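Local coordinates for 2-oxoglutarate carboxylase small subunit (Hydrogenobacter thermophilus, PDB 7KCT), which belongs to the biotin carboxylase family of ATP-grasp proteins and, in this crystal structure, holds adenosine-5'-diphosphate, magnesium and bicarbonate ions, at residues 247-250 and 251-255; 111-115 and 116-120. All coordinates share one frame; numbering follows the deposited sequence.

Contact 1 (247-250 and 251-255); sequences VEIA and PSLLL
The peptide bond joining Ala250 to Pro251 is cis, which brings their CA atoms to within 2.9 Å and kinks the chain sharply as it leaves strand 244-250. Proline suits the place because its ring makes the cis form far less costly than it is for other residues. The bend brings Leu253 within reach of the Ile249 side chain. The isoleucine carries CG1 between its backbone N and carbonyl carbon (chi1 71°), and with chi2 extended its CD1 reaches Leu253, lying 4.0 Å from Leu253 CG; the two side chains cross at about a right angle. On the way, Ile249 CG1 lies against Pro251 O at 3.8 Å. The small methyl of Ala250 suits a buried place, where it touches Val307 and Ile311 of helix 305-312. The buried Ser252 OG accepts from Leu255 N at 3.1 Å and a nearly straight 173°, and is also hydrogen-bonded to Glu234 OE1, so this hydroxyl is held from two directions. Ile343 and Tyr341 of the neighbouring strand 341-351 pack on Ile249 and Leu253 respectively. Residues 249-252 form a type VIb turn, with its cis-proline, followed by an ST motif; together they carry the chain from an antiparallel strand of the ATP-grasp region toward helix 257-273.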
loop_
_atom_site.group_PDB
_atom_site.type_symbol
_atom_site.label_atom_id
_atom_site.label_comp_id
_atom_site.label_asym_id
_atom_site.label_seq_id
_atom_site.Cartn_x
_atom_site.Cartn_y
_atom_site.Cartn_z
ATOM N N VAL A 247 9.885 0.832 -16.222
ATOM C CA VAL A 247 10.270 0.428 -14.887
ATOM C C VAL A 247 11.187 1.488 -14.305
ATOM O O VAL A 247 12.179 1.877 -14.921
ATOM C CB VAL A 247 10.985 -0.937 -14.883
ATOM C CG1 VAL A 247 11.448 -1.242 -13.447
ATOM C CG2 VAL A 247 10.083 -2.062 -15.493
ATOM N N GLU A 248 10.919 1.867 -13.089
ATOM C CA GLU A 248 11.686 2.897 -12.412
ATOM C C GLU A 248 12.064 2.441 -11.020
ATOM O O GLU A 248 11.256 1.824 -10.313
ATOM C CB GLU A 248 10.836 4.198 -12.357
ATOM C CG GLU A 248 10.332 4.684 -13.710
ATOM C CD GLU A 248 8.837 4.418 -13.971
ATOM O OE1 GLU A 248 8.147 3.737 -13.168
ATOM O OE2 GLU A 248 8.341 4.954 -14.986
ATOM N N ILE A 249 13.295 2.762 -10.594
ATOM C CA ILE A 249 13.726 2.395 -9.258
ATOM C C ILE A 249 14.323 3.604 -8.548
ATOM O O ILE A 249 14.878 4.510 -9.167
ATOM C CB ILE A 249 14.751 1.233 -9.255
ATOM C CG1 ILE A 249 16.084 1.715 -9.806
ATOM C CG2 ILE A 249 14.298 0.062 -10.170
ATOM C CD1 ILE A 249 17.265 0.708 -9.720
ATOM N N ALA A 250 14.334 3.530 -7.225
ATOM C CA ALA A 250 14.930 4.560 -6.387
ATOM C C ALA A 250 15.505 3.899 -5.146
ATOM O O ALA A 250 14.897 2.952 -4.610
ATOM C CB ALA A 250 13.923 5.653 -5.966
ATOM N N PRO A 251 16.719 4.307 -4.709
ATOM C CA PRO A 251 17.629 5.193 -5.467
ATOM C C PRO A 251 18.133 4.417 -6.687
ATOM O O PRO A 251 17.803 3.245 -6.820
ATOM C CB PRO A 251 18.755 5.506 -4.459
ATOM C CG PRO A 251 18.787 4.265 -3.558
ATOM C CD PRO A 251 17.307 3.839 -3.446
ATOM N N SER A 252 18.920 5.035 -7.553
ATOM C CA SER A 252 19.714 4.270 -8.501
ATOM C C SER A 252 20.626 3.321 -7.728
ATOM O O SER A 252 20.949 3.559 -6.568
ATOM C CB SER A 252 20.564 5.209 -9.358
ATOM O OG SER A 252 21.778 5.564 -8.664
ATOM N N LEU A 253 21.031 2.223 -8.374
ATOM C CA LEU A 253 22.142 1.421 -7.855
ATOM C C LEU A 253 23.495 1.963 -8.282
ATOM O O LEU A 253 24.521 1.567 -7.720
ATOM C CB LEU A 253 22.025 -0.024 -8.344
ATOM C CG LEU A 253 20.665 -0.670 -8.028
ATOM C CD1 LEU A 253 20.469 -1.918 -8.832
ATOM C CD2 LEU A 253 20.570 -0.964 -6.520
ATOM N N LEU A 254 23.514 2.844 -9.281
ATOM C CA LEU A 254 24.784 3.300 -9.830
ATOM C C LEU A 254 25.531 4.171 -8.837
ATOM O O LEU A 254 26.707 3.929 -8.540
ATOM C CB LEU A 254 24.549 4.052 -11.130
ATOM C CG LEU A 254 25.771 4.644 -11.829
ATOM C CD1 LEU A 254 26.623 3.584 -12.522
ATOM C CD2 LEU A 254 25.305 5.667 -12.820
ATOM N N LEU A 255 24.870 5.208 -8.340
ATOM C CA LEU A 255 25.524 6.235 -7.545
ATOM C C LEU A 255 25.797 5.816 -6.109
ATOM O O LEU A 255 24.939 5.235 -5.433
ATOM C CB LEU A 255 24.670 7.501 -7.542
ATOM C CG LEU A 255 24.348 8.132 -8.883
ATOM C CD1 LEU A 255 23.595 9.397 -8.554
ATOM C CD2 LEU A 255 25.631 8.413 -9.619
#

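Contact 2 (111-115 and 116-120); sequences IGPHW and KVIEL
His114 reaches forward to meet Lys116 at the start of a short helix: its ND1 accepts from Lys116 N at 2.9 Å, with the N-H pointing almost straight at it although the donor sits somewhat out of the ring plane. The imidazole gets there because CG lies anti to the backbone N (chi1 -163°). Accepting through ND1 implies that this nitrogen carries no proton, as suits an N-cap. The lysine chain runs alongside the imidazole in the same direction, its CG 3.6 Å from His114 CE1. Trp115 uses a different rotamer: with CG held between N and carbonyl carbon (chi1 68°), its indole folds back over the helix start, and Lys116 CG lies 3.8 Å from the centroid of the six-membered ring, almost on the ring normal, a CH-pi contact. The broad indole face suits a methylene, and the long aliphatic chain of Lys116 serves both rings. His114 ND1 lies over the same face, above the pyrrole end near CD1.

Around this N-cap the packing is that of a hydrophobic staple, the residue before the cap meeting the fourth helical residue: Pro113 offers an apolar ring, its CG touching Ile118 CG1 at 3.8 Å. The main chain turns regular here, with Ile118 N bonded to His114 O at 3.2 Å and Glu119 N to Trp115 O at 3.1 Å, while Val117 N gives His114 O a weaker, bent bond. Glu119, extended beyond CG, brings OE1 to 3.6 Å from Trp115 CZ3 at the indole edge, its carboxylate turned 83° from the ring. Indole NE1 is hydrogen-bonded to Glu104.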
loop_
_atom_site.group_PDB
_atom_site.type_symbol
_atom_site.label_atom_id
_atom_site.label_comp_id
_atom_site.label_asym_id
_atom_site.label_seq_id
_atom_site.Cartn_x
_atom_site.Cartn_y
_atom_site.Cartn_z
ATOM N N ILE A 111 -0.732 25.319 -9.578
ATOM C CA ILE A 111 0.061 24.477 -8.661
ATOM C C ILE A 111 1.207 23.889 -9.487
ATOM O O ILE A 111 1.094 22.817 -10.119
ATOM C CB ILE A 111 -0.798 23.401 -7.984
ATOM C CG1 ILE A 111 -1.887 24.074 -7.133
ATOM C CG2 ILE A 111 0.055 22.454 -7.142
ATOM C CD1 ILE A 111 -2.988 23.116 -6.662
ATOM N N GLY A 112 2.326 24.595 -9.478
ATOM C CA GLY A 112 3.437 24.347 -10.369
ATOM C C GLY A 112 4.418 25.500 -10.250
ATOM O O GLY A 112 4.244 26.382 -9.403
ATOM N N PRO A 113 5.500 25.489 -11.030
ATOM C CA PRO A 113 6.497 26.566 -10.919
ATOM C C PRO A 113 5.971 27.797 -11.657
ATOM O O PRO A 113 4.977 27.749 -12.370
ATOM C CB PRO A 113 7.766 25.958 -11.562
ATOM C CG PRO A 113 7.246 24.965 -12.554
ATOM C CD PRO A 113 5.931 24.415 -11.948
ATOM N N HIS A 114 6.644 28.923 -11.476
ATOM C CA HIS A 114 6.225 30.121 -12.195
ATOM C C HIS A 114 6.156 29.900 -13.698
ATOM O O HIS A 114 7.007 29.234 -14.294
ATOM C CB HIS A 114 7.187 31.266 -11.855
ATOM C CG HIS A 114 6.641 32.607 -12.192
ATOM N ND1 HIS A 114 6.678 33.110 -13.469
ATOM C CD2 HIS A 114 5.865 33.450 -11.479
ATOM C CE1 HIS A 114 6.070 34.281 -13.493
ATOM N NE2 HIS A 114 5.533 34.491 -12.309
ATOM N N TRP A 115 5.163 30.517 -14.335
ATOM C CA TRP A 115 5.068 30.348 -15.768
ATOM C C TRP A 115 6.314 30.825 -16.540
ATOM O O TRP A 115 6.512 30.355 -17.641
ATOM C CB TRP A 115 3.854 31.067 -16.339
ATOM C CG TRP A 115 3.927 32.570 -16.284
ATOM C CD1 TRP A 115 3.454 33.380 -15.285
ATOM C CD2 TRP A 115 4.491 33.449 -17.277
ATOM N NE1 TRP A 115 3.695 34.708 -15.592
ATOM C CE2 TRP A 115 4.327 34.779 -16.805
ATOM C CE3 TRP A 115 5.106 33.245 -18.513
ATOM C CZ2 TRP A 115 4.770 35.891 -17.529
ATOM C CZ3 TRP A 115 5.548 34.358 -19.224
ATOM C CH2 TRP A 115 5.360 35.661 -18.734
ATOM N N LYS A 116 7.136 31.726 -16.029
ATOM C CA LYS A 116 8.317 32.131 -16.766
ATOM C C LYS A 116 9.363 31.033 -16.805
ATOM O O LYS A 116 10.158 30.966 -17.752
ATOM C CB LYS A 116 8.951 33.339 -16.112
ATOM C CG LYS A 116 8.328 34.657 -16.335
ATOM C CD LYS A 116 9.187 35.648 -15.535
ATOM C CE LYS A 116 8.336 36.868 -15.145
ATOM N NZ LYS A 116 9.081 38.126 -15.467
ATOM N N VAL A 117 9.478 30.261 -15.720
ATOM C CA VAL A 117 10.419 29.135 -15.712
ATOM C C VAL A 117 9.931 28.011 -16.613
ATOM O O VAL A 117 10.723 27.343 -17.289
ATOM C CB VAL A 117 10.669 28.637 -14.282
ATOM C CG1 VAL A 117 11.796 27.623 -14.286
ATOM C CG2 VAL A 117 11.011 29.787 -13.403
ATOM N N ILE A 118 8.626 27.790 -16.659
ATOM C CA ILE A 118 8.078 26.817 -17.592
ATOM C C ILE A 118 8.482 27.180 -19.018
ATOM O O ILE A 118 8.959 26.339 -19.798
ATOM C CB ILE A 118 6.548 26.754 -17.428
ATOM C CG1 ILE A 118 6.186 26.167 -16.050
ATOM C CG2 ILE A 118 5.951 25.950 -18.537
ATOM C CD1 ILE A 118 4.712 26.085 -15.782
ATOM N N GLU A 119 8.296 28.447 -19.385
ATOM C CA GLU A 119 8.653 28.886 -20.726
ATOM C C GLU A 119 10.159 28.809 -20.963
ATOM O O GLU A 119 10.609 28.466 -22.055
ATOM C CB GLU A 119 8.177 30.309 -20.906
ATOM C CG GLU A 119 7.905 30.785 -22.298
ATOM C CD GLU A 119 7.229 32.128 -22.177
ATOM O OE1 GLU A 119 7.883 33.034 -21.610
ATOM O OE2 GLU A 119 6.039 32.256 -22.547
ATOM N N LEU A 120 10.950 29.184 -19.979
ATOM C CA LEU A 120 12.393 29.115 -20.135
ATOM C C LEU A 120 12.876 27.690 -20.417
ATOM O O LEU A 120 13.699 27.473 -21.312
ATOM C CB LEU A 120 13.053 29.652 -18.886
ATOM C CG LEU A 120 14.568 29.560 -18.814
ATOM C CD1 LEU A 120 15.238 30.551 -19.779
ATOM C CD2 LEU A 120 15.090 29.732 -17.379
#

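In the fold
From the N terminus, contact 2 comes first, closing the short turn between strand 109-110, an outermost strand of the parallel sheet in the biotin carboxylase N-terminal region, and helix 115-120. The carbonyls of Glu119 and Leu120 then bond to Arg126, which lines the bicarbonate pocket. Contact 1 follows much later, in the ATP-grasp region, where strand 244-250 gives way to the loop before helix 257-273. The two local turns lie in series, neither nested nor crossing, with centres 28 Å apart and nearest atoms about 20 Å apart. Contact 2 adjoins helix 97-105 and the loop carrying Tyr276; contact 1 joins strands 229-236 and 341-351 to helix 305-312.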